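Local coordinates for dehydrogenase (Chromobacterium violaceum, PDB 3Q2I), which probably oxidises the UDP-linked N-acetylglucosaminuronic acid it binds, using NAD, in the biosynthesis of 2,3-diacetamido-2,3-dideoxy-D-mannuronic acid, at residues A[170-175]-A[218-223]; A[194-199]-A[238-243]; A[215-218]-A[223-226]. One frame throughout, in Å; residues are numbered along the deposited sequence.

Contact 1: residues A[170-175]-A[218-223]; sequences EYYDAA and RNIEVE. With HP7 ((2S,3S,4R,5R,6R)-5-acetamido-6-[[[(2R,3S,4R,5R)-5-(2,4-dioxopyrimidin-1-yl)-3,4-dihydroxy-oxolan-2-yl]methoxy-hydroxy-phosphoryl]oxy-hydroxy-phosphoryl]oxy-3,4-dihydroxy-oxane-2-carboxylic acid), chain C.
The aromatic ring of Y172 stands between two side chains, with I220 of the loop on one face and its own neighbour Y171 on the other. I220 meets it with both branches: I220 CG2 lies 3.7 Å from CG of Y172, while CD1 makes a CH-pi contact near the rim, 4.0 Å from the ring centroid of Y172 and 20° off the normal. The first torsion of I220 (chi1 55°) puts CG1 between backbone N and carbonyl carbon and turns CG2 beside the N, so that both methyls reach the same ring. On the opposite face, CD2 of Y171 sits over the centre of the Y172 ring. R218 approaches obliquely, its CG 3.9 Å from CE2 of Y172; its guanidinium plane is turned 63° from the ring, and its NE is hydrogen-bonded to the carbonyl of R167. Y172 OH donates a hydrogen bond to a water 2.6 Å away, and that water donates to the carbonyl O of E223, a bridge between two segments that share no direct hydrogen bond. Y171 directs its OH to carboxylate oxygen O'Q of the UDP-sugar, 2.7 Å away. Tyrosine suits position 172: it offers one face to I220, the other to the Y171 ring and a polar tip to water, and this packing is consistent with a second-shell role in placing the Y171 hydroxyl, which Q191 NE2 also holds.

Contact 2: residues A[194-199]-A[238-243]; sequences HYVDLL and GSMNVT. With HP7 ((2S,3S,4R,5R,6R)-5-acetamido-6-[[[(2R,3S,4R,5R)-5-(2,4-dioxopyrimidin-1-yl)-3,4-dihydroxy-oxolan-2-yl]methoxy-hydroxy-phosphoryl]oxy-hydroxy-phosphoryl]oxy-3,4-dihydroxy-oxane-2-carboxylic acid), chain C.
Helix 193-203 packs here on the large mixed sheet of the C-terminal alpha/beta domain, and M240 of strand 237-243 reaches across to it. Over residues 194-199 and 238-243 the helix and strand directions are antiparallel (176°) and the axes approach to 10.3 Å, a gap that a long, unbranched side chain can span. M240 does so fully extended: CG lies anti to the backbone N (chi1 -178°) and the later torsions are also trans, carrying SD and CE up to the helix. The terminal methyl CE fits between two successive helix residues, 3.7 Å from CB of Y195 and 3.8 Å from CG2 of V196, whose side chain crosses that of M240 at about a right angle. One turn on, CD1 of L199 approaches SD of M240 at 4.3 Å. F188, from the neighbouring short helix, also packs on M240 and V196. The start of the same helix faces the active site: H194 places CD2 3.3 Å from O3' of the UDP-sugar and hydrogen-bonds through NE2 to the nicotinamide oxygen O7N of NADH, while the edge of the Y195 ring approaches acetamido oxygen O7' of the sugar. With no hydrogen bond between the segments, their contact is wholly apolar and buried; the polarisable thioether fills it without a polar partner, seating against the sheet a helix whose first turn meets both cofactor and substrate.

Contact 3: residues A[215-218]-A[223-226]; sequences TLAR and EDTG
This is a loop closed by an aspartate whose carboxylate accepts three successive backbone N-H groups, beside a classic beta bulge. It sits at one end of two neighbouring strands in the C-terminal domain's mixed sheet, where the chain leaves strand 206-214 and returns as strand 225-232. The bulge marks the return: D224 and T225 both face A214, and T225 is backbone-bonded to it. At this bulge the D224 side chain points toward the loop. L216 N donates to OD1 of D224 at 2.9 Å, on its syn side and 24° out of the carboxylate plane. A217 N meets OD2 of D224 on its syn lone pair, also at 2.9 Å, in a more bent bond. R218 N reaches OD2 of D224 at 2.9 Å as well, but nearly straight (176°) and close to the line of the C-O bond. Aspartate suits the place because its short side chain brings both oxygens up to the loop backbone; chi1 near 60° sets CG between the backbone N and the carbonyl carbon, which turns the carboxylate toward these amides. Their partial positive charges, with R218 NE 5.5 Å from OD2 of D224, would probably favour the ionised form of the acid.

Around this polar core the threonines and L216 complete the fit. T215 hydrogen-bonds through OG1 to the carbonyl of V222, while its CG2 lies near OD2 of D224. L216 extends CD1 over T225, 3.9 Å from the T225 methyl CG2, and packs on G235 of a neighbouring subunit. T225 OG1 makes a hydrogen bond with T243 OG1 of the next strand and itself donates to OD1 of D224 at 2.9 Å, coming from above the carboxylate plane, on the face opposite to L216 N.

Overall arrangement
All three contacts belong to the C-terminal alpha/beta domain. Contacts 1 and 3 are neighbours, with centres about 10 Å apart; they share R218 and E223, both drawing on the loop between strands 206-214 and 225-232. Contact 2 lies about 16 Å from contact 3 and about 21 Å from contact 1, centre to centre. Strands 225-232 and 237-243, adjacent in the mixed sheet, link contacts 2 and 3, and contact 3 is nested in the chain between the two segments of contact 2, whereas contacts 1 and 2 interleave. Contacts 1 and 2 reach the UDP-sugar from separate elements without touching each other; contact 3, touching both, connects them through the loop bound by D224.

Contact 1: residues A[170-175]-A[218-223]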
loop_
_atom_site.group_PDB
_atom_site.type_symbol
_atom_site.label_atom_id
_atom_site.label_comp_id
_atom_site.label_asym_id
_atom_site.label_seq_id
_atom_site.Cartn_x
_atom_site.Cartn_y
_atom_site.Cartn_z
ATOM N N GLU A 170 0.438 -39.454 -10.580
ATOM C CA GLU A 170 -0.652 -40.297 -11.087
ATOM C C GLU A 170 -1.942 -40.069 -10.283
ATOM O O GLU A 170 -3.044 -40.205 -10.817
ATOM C CB GLU A 170 -0.265 -41.790 -11.058
ATOM C CG GLU A 170 0.085 -42.326 -9.681
ATOM C CD GLU A 170 -0.038 -43.842 -9.554
ATOM O OE1 GLU A 170 0.110 -44.355 -8.415
ATOM O OE2 GLU A 170 -0.272 -44.516 -10.584
ATOM N N TYR A 171 -1.814 -39.621 -9.027
ATOM C CA TYR A 171 -2.993 -39.238 -8.230
ATOM C C TYR A 171 -3.771 -38.096 -8.888
ATOM O O TYR A 171 -5.003 -38.136 -9.021
ATOM C CB TYR A 171 -2.510 -38.870 -6.810
ATOM C CG TYR A 171 -3.531 -38.089 -6.015
ATOM C CD1 TYR A 171 -4.525 -38.730 -5.289
ATOM C CD2 TYR A 171 -3.562 -36.694 -6.058
ATOM C CE1 TYR A 171 -5.495 -38.032 -4.591
ATOM C CE2 TYR A 171 -4.528 -35.991 -5.381
ATOM C CZ TYR A 171 -5.470 -36.646 -4.638
ATOM O OH TYR A 171 -6.420 -35.935 -3.965
ATOM N N TYR A 172 -3.069 -37.021 -9.244
ATOM C CA TYR A 172 -3.696 -35.883 -9.907
ATOM C C TYR A 172 -4.166 -36.193 -11.324
ATOM O O TYR A 172 -5.164 -35.684 -11.765
ATOM C CB TYR A 172 -2.723 -34.704 -9.951
ATOM C CG TYR A 172 -2.249 -34.318 -8.563
ATOM C CD1 TYR A 172 -2.998 -33.413 -7.791
ATOM C CD2 TYR A 172 -1.044 -34.781 -8.036
ATOM C CE1 TYR A 172 -2.582 -33.045 -6.545
ATOM C CE2 TYR A 172 -0.607 -34.382 -6.775
ATOM C CZ TYR A 172 -1.407 -33.515 -6.033
ATOM O OH TYR A 172 -0.931 -33.135 -4.808
ATOM N N ASP A 173 -3.478 -37.101 -12.021
ATOM C CA ASP A 173 -3.815 -37.348 -13.419
ATOM C C ASP A 173 -5.039 -38.266 -13.522
ATOM O O ASP A 173 -5.593 -38.445 -14.612
ATOM C CB ASP A 173 -2.632 -38.078 -14.088
ATOM C CG ASP A 173 -1.471 -37.157 -14.419
ATOM O OD1 ASP A 173 -1.533 -35.955 -14.135
ATOM O OD2 ASP A 173 -0.462 -37.653 -14.961
ATOM N N ALA A 174 -5.456 -38.831 -12.400
ATOM C CA ALA A 174 -6.589 -39.782 -12.396
ATOM C C ALA A 174 -7.849 -39.177 -12.995
ATOM O O ALA A 174 -8.653 -39.875 -13.622
ATOM C CB ALA A 174 -6.842 -40.298 -10.992
ATOM N N ALA A 175 -8.039 -37.869 -12.847
ATOM C CA ALA A 175 -9.185 -37.194 -13.471
ATOM C C ALA A 175 -8.942 -35.699 -13.701
ATOM O O ALA A 175 -8.135 -35.081 -12.978
ATOM C CB ALA A 175 -10.447 -37.367 -12.625
ATOM N N ARG A 218 4.811 -31.057 -8.650
ATOM C CA ARG A 218 3.776 -31.684 -9.476
ATOM C C ARG A 218 3.365 -30.835 -10.666
ATOM O O ARG A 218 3.544 -29.615 -10.667
ATOM C CB ARG A 218 2.566 -32.042 -8.616
ATOM C CG ARG A 218 2.947 -33.009 -7.530
ATOM C CD ARG A 218 3.212 -34.443 -8.086
ATOM N NE ARG A 218 3.712 -35.250 -6.984
ATOM C CZ ARG A 218 4.996 -35.485 -6.728
ATOM N NH1 ARG A 218 5.925 -35.045 -7.581
ATOM N NH2 ARG A 218 5.334 -36.230 -5.682
ATOM N N ASN A 219 2.856 -31.489 -11.707
ATOM C CA ASN A 219 2.372 -30.809 -12.882
ATOM C C ASN A 219 0.871 -30.556 -12.770
ATOM O O ASN A 219 0.027 -31.294 -13.301
ATOM C CB ASN A 219 2.727 -31.639 -14.129
ATOM C CG ASN A 219 4.227 -31.641 -14.386
ATOM O OD1 ASN A 219 4.865 -30.584 -14.362
ATOM N ND2 ASN A 219 4.799 -32.826 -14.635
ATOM N N ILE A 220 0.548 -29.514 -12.003
ATOM C CA ILE A 220 -0.808 -29.134 -11.644
ATOM C C ILE A 220 -0.747 -27.617 -11.429
ATOM O O ILE A 220 0.333 -27.096 -11.301
ATOM C CB ILE A 220 -1.261 -29.770 -10.330
ATOM C CG1 ILE A 220 -0.274 -29.462 -9.185
ATOM C CG2 ILE A 220 -1.378 -31.292 -10.490
ATOM C CD1 ILE A 220 -0.607 -30.174 -7.894
ATOM N N GLU A 221 -1.891 -26.978 -11.363
ATOM C CA GLU A 221 -1.847 -25.522 -11.177
ATOM C C GLU A 221 -2.023 -25.118 -9.717
ATOM O O GLU A 221 -1.581 -24.034 -9.363
ATOM C CB GLU A 221 -2.853 -24.865 -12.099
ATOM C CG GLU A 221 -4.240 -25.024 -11.534
ATOM C CD GLU A 221 -5.246 -24.236 -12.338
ATOM O OE1 GLU A 221 -6.424 -24.678 -12.354
ATOM O OE2 GLU A 221 -4.828 -23.183 -12.924
ATOM N N VAL A 222 -2.553 -26.002 -8.868
ATOM C CA VAL A 222 -2.669 -25.767 -7.433
ATOM C C VAL A 222 -1.400 -26.101 -6.634
ATOM O O VAL A 222 -0.443 -26.683 -7.168
ATOM C CB VAL A 222 -3.875 -26.557 -6.815
ATOM C CG1 VAL A 222 -5.182 -26.194 -7.566
ATOM C CG2 VAL A 222 -3.573 -28.076 -6.828
ATOM N N GLU A 223 -1.309 -25.666 -5.382
ATOM C CA GLU A 223 -0.127 -25.926 -4.576
ATOM C C GLU A 223 0.037 -27.377 -4.198
ATOM O O GLU A 223 -0.960 -28.048 -3.850
ATOM C CB GLU A 223 -0.053 -25.000 -3.344
ATOM C CG GLU A 223 -0.953 -25.397 -2.128
ATOM C CD GLU A 223 -2.441 -25.164 -2.255
ATOM O OE1 GLU A 223 -2.922 -24.569 -3.236
ATOM O OE2 GLU A 223 -3.204 -25.568 -1.332
HETATM N N1 HP7 C . -0.860 -41.903 -1.370
HETATM C C2 HP7 C . 0.421 -42.096 -1.681
HETATM O O2 HP7 C . 0.770 -42.082 -2.890
HETATM N N3 HP7 C . 1.338 -42.341 -0.740
HETATM C C4 HP7 C . 0.985 -42.383 0.552
HETATM O O4 HP7 C . 1.876 -42.676 1.385
HETATM C C5 HP7 C . -0.348 -42.173 0.917
HETATM C C6 HP7 C . -1.270 -41.937 -0.094
HETATM P PA HP7 C . -5.367 -42.182 1.110
HETATM P PB HP7 C . -7.673 -40.970 2.181
HETATM O "O'P" HP7 C . -5.784 -37.057 -1.050
HETATM O "O'Q" HP7 C . -7.758 -37.209 -2.014
HETATM C "C1'" HP7 C . -7.060 -38.442 2.508
HETATM O O1A HP7 C . -4.447 -42.253 2.319
HETATM O O1B HP7 C . -7.130 -41.295 3.553
HETATM C C1C HP7 C . -1.801 -41.581 -2.452
HETATM C "C2'" HP7 C . -7.725 -37.290 3.282
HETATM N "N2'" HP7 C . -8.458 -37.800 4.441
HETATM O O2A HP7 C . -6.153 -43.372 0.632
HETATM O O2B HP7 C . -8.870 -41.681 1.583
HETATM C C2C HP7 C . -2.435 -42.810 -3.087
HETATM O O2C HP7 C . -2.489 -42.507 -4.486
HETATM C "C3'" HP7 C . -8.680 -36.513 2.386
HETATM O "O3'" HP7 C . -8.984 -35.287 3.094
HETATM O O3A HP7 C . -6.402 -40.958 1.204
HETATM O O3B HP7 C . -8.083 -39.390 2.174
HETATM C C3C HP7 C . -3.857 -42.783 -2.552
HETATM O O3C HP7 C . -4.768 -43.355 -3.492
HETATM C "C4'" HP7 C . -8.020 -36.153 1.045
HETATM O "O4'" HP7 C . -8.937 -35.574 0.124
HETATM C C4C HP7 C . -4.159 -41.300 -2.355
HETATM O O4C HP7 C . -2.886 -40.856 -1.866
HETATM C "C5'" HP7 C . -7.580 -37.483 0.401
HETATM O "O5'" HP7 C . -6.551 -37.976 1.255
HETATM C C5C HP7 C . -5.181 -41.115 -1.254
HETATM O O5C HP7 C . -4.497 -41.619 -0.114
HETATM C "C6'" HP7 C . -7.022 -37.245 -0.981
HETATM C "C7'" HP7 C . -8.254 -37.491 5.720
HETATM O "O7'" HP7 C . -7.478 -36.628 6.154
HETATM C "C8'" HP7 C . -9.080 -38.278 6.711
HETATM O O HOH W 1 -1.785 -30.913 -3.810
#

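Contact 2: residues A[194-199]-A[238-243]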
loop_
_atom_site.group_PDB
_atom_site.type_symbol
_atom_site.label_atom_id
_atom_site.label_comp_id
_atom_site.label_asym_id
_atom_site.label_seq_id
_atom_site.Cartn_x
_atom_site.Cartn_y
_atom_site.Cartn_z
ATOM N N HIS A 194 -9.072 -31.484 6.458
ATOM C CA HIS A 194 -9.543 -31.918 7.786
ATOM C C HIS A 194 -8.649 -31.396 8.907
ATOM O O HIS A 194 -8.998 -31.481 10.079
ATOM C CB HIS A 194 -9.661 -33.463 7.867
ATOM C CG HIS A 194 -10.703 -34.069 6.970
ATOM N ND1 HIS A 194 -12.051 -33.856 7.143
ATOM C CD2 HIS A 194 -10.603 -34.989 5.981
ATOM C CE1 HIS A 194 -12.734 -34.534 6.235
ATOM N NE2 HIS A 194 -11.876 -35.237 5.518
ATOM N N TYR A 195 -7.443 -30.937 8.548
ATOM C CA TYR A 195 -6.524 -30.340 9.505
ATOM C C TYR A 195 -6.716 -28.825 9.549
ATOM O O TYR A 195 -6.666 -28.239 10.627
ATOM C CB TYR A 195 -5.071 -30.709 9.164
ATOM C CG TYR A 195 -4.796 -32.195 9.288
ATOM C CD1 TYR A 195 -4.086 -32.722 10.367
ATOM C CD2 TYR A 195 -5.215 -33.063 8.293
ATOM C CE1 TYR A 195 -3.859 -34.085 10.465
ATOM C CE2 TYR A 195 -5.001 -34.451 8.399
ATOM C CZ TYR A 195 -4.328 -34.931 9.501
ATOM O OH TYR A 195 -4.152 -36.318 9.630
ATOM N N VAL A 196 -6.979 -28.203 8.398
ATOM C CA VAL A 196 -7.381 -26.792 8.396
ATOM C C VAL A 196 -8.586 -26.622 9.309
ATOM O O VAL A 196 -8.709 -25.632 10.056
ATOM C CB VAL A 196 -7.704 -26.237 6.954
ATOM C CG1 VAL A 196 -8.236 -24.796 7.082
ATOM C CG2 VAL A 196 -6.425 -26.330 6.112
ATOM N N ASP A 197 -9.491 -27.614 9.237
ATOM C CA ASP A 197 -10.695 -27.569 10.047
ATOM C C ASP A 197 -10.375 -27.407 11.527
ATOM O O ASP A 197 -11.172 -26.840 12.267
ATOM C CB ASP A 197 -11.486 -28.861 9.838
ATOM C CG ASP A 197 -12.800 -28.883 10.559
ATOM O OD1 ASP A 197 -13.593 -27.951 10.381
ATOM O OD2 ASP A 197 -13.051 -29.884 11.279
ATOM N N LEU A 198 -9.263 -27.980 11.989
ATOM C CA LEU A 198 -8.988 -27.923 13.426
ATOM C C LEU A 198 -8.710 -26.512 13.940
ATOM O O LEU A 198 -8.717 -26.249 15.134
ATOM C CB LEU A 198 -7.747 -28.790 13.770
ATOM C CG LEU A 198 -7.870 -30.257 13.257
ATOM C CD1 LEU A 198 -6.594 -30.987 13.468
ATOM C CD2 LEU A 198 -9.102 -30.951 13.883
ATOM N N LEU A 199 -8.270 -25.637 13.028
ATOM C CA LEU A 199 -7.840 -24.319 13.473
ATOM C C LEU A 199 -8.945 -23.527 14.160
ATOM O O LEU A 199 -8.723 -22.990 15.244
ATOM C CB LEU A 199 -7.186 -23.578 12.295
ATOM C CG LEU A 199 -5.979 -24.230 11.628
ATOM C CD1 LEU A 199 -5.443 -23.464 10.397
ATOM C CD2 LEU A 199 -4.877 -24.370 12.677
ATOM N N GLY A 238 0.416 -19.453 15.695
ATOM C CA GLY A 238 0.765 -20.801 15.281
ATOM C C GLY A 238 1.083 -20.882 13.809
ATOM O O GLY A 238 0.998 -19.890 13.083
ATOM N N SER A 239 1.416 -22.083 13.351
ATOM C CA SER A 239 1.628 -22.321 11.920
ATOM C C SER A 239 1.037 -23.660 11.506
ATOM O O SER A 239 0.922 -24.577 12.336
ATOM C CB SER A 239 3.132 -22.365 11.629
ATOM O OG SER A 239 3.800 -23.362 12.379
ATOM N N MET A 240 0.654 -23.759 10.243
ATOM C CA MET A 240 0.332 -25.037 9.626
ATOM C C MET A 240 1.183 -25.230 8.386
ATOM O O MET A 240 1.305 -24.312 7.565
ATOM C CB MET A 240 -1.147 -25.035 9.212
ATOM C CG MET A 240 -1.461 -26.402 8.628
ATOM S SD MET A 240 -3.253 -26.561 8.373
ATOM C CE MET A 240 -3.294 -28.013 7.361
ATOM N N ASN A 241 1.837 -26.395 8.311
ATOM C CA ASN A 241 2.800 -26.682 7.237
ATOM C C ASN A 241 2.284 -27.905 6.513
ATOM O O ASN A 241 1.865 -28.890 7.176
ATOM C CB ASN A 241 4.135 -27.096 7.852
ATOM C CG ASN A 241 4.701 -26.037 8.731
ATOM O OD1 ASN A 241 4.880 -24.899 8.304
ATOM N ND2 ASN A 241 4.952 -26.374 9.989
ATOM N N VAL A 242 2.207 -27.856 5.190
ATOM C CA VAL A 242 1.711 -28.997 4.441
ATOM C C VAL A 242 2.598 -29.275 3.227
ATOM O O VAL A 242 3.005 -28.339 2.521
ATOM C CB VAL A 242 0.238 -28.777 4.070
ATOM C CG1 VAL A 242 -0.573 -28.520 5.336
ATOM C CG2 VAL A 242 0.045 -27.563 3.142
ATOM N N THR A 243 2.872 -30.552 2.916
ATOM C CA THR A 243 3.369 -30.837 1.578
ATOM C C THR A 243 2.851 -32.193 1.164
ATOM O O THR A 243 2.608 -33.016 2.048
ATOM C CB THR A 243 4.908 -30.830 1.445
ATOM O OG1 THR A 243 5.289 -31.020 0.067
ATOM C CG2 THR A 243 5.543 -31.829 2.440
HETATM N N1 HP7 C . -0.860 -41.903 -1.370
HETATM C C2 HP7 C . 0.421 -42.096 -1.681
HETATM O O2 HP7 C . 0.770 -42.082 -2.890
HETATM N N3 HP7 C . 1.338 -42.341 -0.740
HETATM C C4 HP7 C . 0.985 -42.383 0.552
HETATM O O4 HP7 C . 1.876 -42.676 1.385
HETATM C C5 HP7 C . -0.348 -42.173 0.917
HETATM C C6 HP7 C . -1.270 -41.937 -0.094
HETATM P PA HP7 C . -5.367 -42.182 1.110
HETATM P PB HP7 C . -7.673 -40.970 2.181
HETATM O "O'P" HP7 C . -5.784 -37.057 -1.050
HETATM O "O'Q" HP7 C . -7.758 -37.209 -2.014
HETATM C "C1'" HP7 C . -7.060 -38.442 2.508
HETATM O O1A HP7 C . -4.447 -42.253 2.319
HETATM O O1B HP7 C . -7.130 -41.295 3.553
HETATM C C1C HP7 C . -1.801 -41.581 -2.452
HETATM C "C2'" HP7 C . -7.725 -37.290 3.282
HETATM N "N2'" HP7 C . -8.458 -37.800 4.441
HETATM O O2A HP7 C . -6.153 -43.372 0.632
HETATM O O2B HP7 C . -8.870 -41.681 1.583
HETATM C C2C HP7 C . -2.435 -42.810 -3.087
HETATM O O2C HP7 C . -2.489 -42.507 -4.486
HETATM C "C3'" HP7 C . -8.680 -36.513 2.386
HETATM O "O3'" HP7 C . -8.984 -35.287 3.094
HETATM O O3A HP7 C . -6.402 -40.958 1.204
HETATM O O3B HP7 C . -8.083 -39.390 2.174
HETATM C C3C HP7 C . -3.857 -42.783 -2.552
HETATM O O3C HP7 C . -4.768 -43.355 -3.492
HETATM C "C4'" HP7 C . -8.020 -36.153 1.045
HETATM O "O4'" HP7 C . -8.937 -35.574 0.124
HETATM C C4C HP7 C . -4.159 -41.300 -2.355
HETATM O O4C HP7 C . -2.886 -40.856 -1.866
HETATM C "C5'" HP7 C . -7.580 -37.483 0.401
HETATM O "O5'" HP7 C . -6.551 -37.976 1.255
HETATM C C5C HP7 C . -5.181 -41.115 -1.254
HETATM O O5C HP7 C . -4.497 -41.619 -0.114
HETATM C "C6'" HP7 C . -7.022 -37.245 -0.981
HETATM C "C7'" HP7 C . -8.254 -37.491 5.720
HETATM O "O7'" HP7 C . -7.478 -36.628 6.154
HETATM C "C8'" HP7 C . -9.080 -38.278 6.711
#

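Contact 3: residues A[215-218]-A[223-226]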
loop_
_atom_site.group_PDB
_atom_site.type_symbol
_atom_site.label_atom_id
_atom_site.label_comp_id
_atom_site.label_asym_id
_atom_site.label_seq_id
_atom_site.Cartn_x
_atom_site.Cartn_y
_atom_site.Cartn_z
ATOM N N THR A 215 3.928 -24.652 -6.170
ATOM C CA THR A 215 3.854 -25.977 -6.815
ATOM C C THR A 215 5.315 -26.294 -7.056
ATOM O O THR A 215 5.910 -25.767 -8.030
ATOM C CB THR A 215 3.138 -25.869 -8.158
ATOM O OG1 THR A 215 1.823 -25.326 -7.948
ATOM C CG2 THR A 215 2.979 -27.261 -8.757
ATOM N N LEU A 216 5.918 -27.069 -6.169
ATOM C CA LEU A 216 7.360 -27.328 -6.262
ATOM C C LEU A 216 7.753 -28.527 -7.117
ATOM O O LEU A 216 8.921 -28.670 -7.511
ATOM C CB LEU A 216 8.025 -27.467 -4.892
ATOM C CG LEU A 216 7.786 -26.211 -4.055
ATOM C CD1 LEU A 216 8.384 -26.408 -2.662
ATOM C CD2 LEU A 216 8.519 -25.019 -4.726
ATOM N N ALA A 217 6.781 -29.391 -7.398
ATOM C CA ALA A 217 7.164 -30.590 -8.185
ATOM C C ALA A 217 6.066 -31.103 -9.074
ATOM O O ALA A 217 6.348 -31.612 -10.153
ATOM C CB ALA A 217 7.614 -31.708 -7.309
ATOM N N ARG A 218 4.811 -31.057 -8.650
ATOM C CA ARG A 218 3.776 -31.684 -9.476
ATOM C C ARG A 218 3.365 -30.835 -10.666
ATOM O O ARG A 218 3.544 -29.615 -10.667
ATOM C CB ARG A 218 2.566 -32.042 -8.616
ATOM C CG ARG A 218 2.947 -33.009 -7.530
ATOM C CD ARG A 218 3.212 -34.443 -8.086
ATOM N NE ARG A 218 3.712 -35.250 -6.984
ATOM C CZ ARG A 218 4.996 -35.485 -6.728
ATOM N NH1 ARG A 218 5.925 -35.045 -7.581
ATOM N NH2 ARG A 218 5.334 -36.230 -5.682
ATOM N N GLU A 223 -1.309 -25.666 -5.382
ATOM C CA GLU A 223 -0.127 -25.926 -4.576
ATOM C C GLU A 223 0.037 -27.377 -4.198
ATOM O O GLU A 223 -0.960 -28.048 -3.850
ATOM C CB GLU A 223 -0.053 -25.000 -3.344
ATOM C CG GLU A 223 -0.953 -25.397 -2.128
ATOM C CD GLU A 223 -2.441 -25.164 -2.255
ATOM O OE1 GLU A 223 -2.922 -24.569 -3.236
ATOM O OE2 GLU A 223 -3.204 -25.568 -1.332
ATOM N N ASP A 224 1.277 -27.849 -4.258
ATOM C CA ASP A 224 1.640 -29.087 -3.598
ATOM C C ASP A 224 2.286 -28.929 -2.248
ATOM O O ASP A 224 2.526 -29.927 -1.545
ATOM C CB ASP A 224 2.453 -30.037 -4.531
ATOM C CG ASP A 224 3.757 -29.407 -5.016
ATOM O OD1 ASP A 224 4.326 -28.532 -4.305
ATOM O OD2 ASP A 224 4.209 -29.827 -6.102
ATOM N N THR A 225 2.576 -27.662 -1.869
ATOM C CA THR A 225 3.360 -27.362 -0.669
ATOM C C THR A 225 2.910 -25.995 -0.149
ATOM O O THR A 225 2.684 -25.099 -0.933
ATOM C CB THR A 225 4.872 -27.270 -1.033
ATOM O OG1 THR A 225 5.288 -28.535 -1.597
ATOM C CG2 THR A 225 5.753 -26.957 0.184
ATOM N N GLY A 226 2.840 -25.827 1.168
ATOM C CA GLY A 226 2.431 -24.512 1.690
ATOM C C GLY A 226 2.728 -24.382 3.154
ATOM O O GLY A 226 2.841 -25.366 3.879
#